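PDB 5I4C: transcriptional regulatory protein RcsB from Escherichia coli, which serves as the DNA-binding response regulator of the Rcs signalling system, controlling genes for capsule synthesis, biofilm formation and cell division. Local coordinates for residues D10-P13 with I14-F17. Sequence-based numbering, arbitrary orientation.
Sequences DDHP and IVLF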
loop_
_atom_site.group_PDB
_atom_site.type_symbol
_atom_site.label_atom_id
_atom_site.label_comp_id
_atom_site.label_asym_id
_atom_site.label_seq_id
_atom_site.Cartn_x
_atom_site.Cartn_y
_atom_site.Cartn_z
ATOM N N ASP A 10 -0.192 10.716 -1.604
ATOM C CA ASP A 10 -1.193 9.650 -1.809
ATOM C C ASP A 10 -2.082 9.622 -0.607
ATOM O O ASP A 10 -1.595 9.818 0.510
ATOM C CB ASP A 10 -0.551 8.290 -1.969
ATOM C CG ASP A 10 -1.542 7.242 -2.577
ATOM O OD1 ASP A 10 -1.630 7.103 -3.783
ATOM O OD2 ASP A 10 -2.240 6.554 -1.876
ATOM N N ASP A 11 -3.346 9.328 -0.790
ATOM C CA ASP A 11 -4.213 9.331 0.414
ATOM C C ASP A 11 -4.210 7.991 1.147
ATOM O O ASP A 11 -5.034 7.804 2.002
ATOM C CB ASP A 11 -5.626 9.854 0.114
ATOM C CG ASP A 11 -6.375 8.991 -0.854
ATOM O OD1 ASP A 11 -5.697 8.384 -1.727
ATOM O OD2 ASP A 11 -7.631 8.958 -0.750
ATOM N N HIS A 12 -3.297 7.065 0.800
ATOM C CA HIS A 12 -3.208 5.786 1.488
ATOM C C HIS A 12 -1.890 5.725 2.241
ATOM O O HIS A 12 -0.845 5.713 1.602
ATOM C CB HIS A 12 -3.307 4.645 0.481
ATOM C CG HIS A 12 -4.698 4.342 0.061
ATOM N ND1 HIS A 12 -5.169 4.657 -1.187
ATOM C CD2 HIS A 12 -5.738 3.843 0.740
ATOM C CE1 HIS A 12 -6.428 4.282 -1.283
ATOM N NE2 HIS A 12 -6.801 3.805 -0.112
ATOM N N PRO A 13 -1.925 5.723 3.589
ATOM C CA PRO A 13 -0.688 5.758 4.349
ATOM C C PRO A 13 0.226 4.590 3.996
ATOM O O PRO A 13 1.408 4.772 3.915
ATOM C CB PRO A 13 -1.161 5.689 5.794
ATOM C CG PRO A 13 -2.448 6.393 5.743
ATOM C CD PRO A 13 -3.079 6.012 4.438
ATOM N N ILE A 14 -0.311 3.395 3.731
ATOM C CA ILE A 14 0.587 2.291 3.369
ATOM C C ILE A 14 1.314 2.488 2.040
ATOM O O ILE A 14 2.345 1.895 1.862
ATOM C CB ILE A 14 -0.113 0.891 3.437
ATOM C CG1 ILE A 14 0.912 -0.210 3.815
ATOM C CG2 ILE A 14 -0.830 0.613 2.182
ATOM C CD1 ILE A 14 0.256 -1.405 4.429
ATOM N N VAL A 15 0.739 3.224 1.099
ATOM C CA VAL A 15 1.436 3.554 -0.133
ATOM C C VAL A 15 2.646 4.434 0.170
ATOM O O VAL A 15 3.779 4.189 -0.324
ATOM C CB VAL A 15 0.483 4.222 -1.170
ATOM C CG1 VAL A 15 1.242 4.694 -2.397
ATOM C CG2 VAL A 15 -0.652 3.286 -1.595
ATOM N N LEU A 16 2.422 5.437 1.001
ATOM C CA LEU A 16 3.513 6.323 1.405
ATOM C C LEU A 16 4.631 5.567 2.154
ATOM O O LEU A 16 5.802 5.804 1.899
ATOM C CB LEU A 16 2.983 7.479 2.206
ATOM C CG LEU A 16 1.990 8.392 1.465
ATOM C CD1 LEU A 16 1.458 9.424 2.448
ATOM C CD2 LEU A 16 2.599 9.002 0.240
ATOM N N PHE A 17 4.259 4.668 3.051
ATOM C CA PHE A 17 5.217 3.820 3.769
ATOM C C PHE A 17 6.089 3.026 2.807
ATOM O O PHE A 17 7.325 3.027 2.948
ATOM C CB PHE A 17 4.437 2.858 4.680
ATOM C CG PHE A 17 5.294 1.944 5.476
ATOM C CD1 PHE A 17 5.943 2.388 6.593
ATOM C CD2 PHE A 17 5.487 0.667 5.088
ATOM C CE1 PHE A 17 6.740 1.502 7.332
ATOM C CE2 PHE A 17 6.312 -0.209 5.757
ATOM C CZ PHE A 17 6.917 0.196 6.920
#
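The side chains of D10 and V15 cross at about a right angle, with D10 OD2 3.6 Å from V15 CG2, while D10 CB packs against L16 CD2. CG anti to the backbone N (chi1 -164°) brings the carboxylate of D10 against both V15 methyls. An aspartate suits this place because it is short and has two acceptors: OD2 closes an Asx turn by taking the N-H of H12, and H12 N, 2.9 Å from D10 OD2, approaches on its anti side, 21° out of the carboxylate plane, whereas OD1 forms a salt bridge with K109 of the same chain. In the parallel five-stranded receiver fold of CheY relatives, this loop follows strand 4-9 and puts D10 OD1 close to D56, the predicted phosphorylation site, unmodified here; K109 probably eases the two like charges. H12 is the N-cap residue; its carbonyl O accepts weakly from V15 N and L16 N, at 3.0 Å from V15 N, and its CB rests on V15 CG2. P13, lacking an N-H to satisfy, fits the first helical turn, where its O receives the N-H of F17 in a nearly straight bond (3.0 Å from F17 N, 165° at the hydrogen). Q110 of the second subunit takes the N-H of I14 through OE1 and also packs on P13.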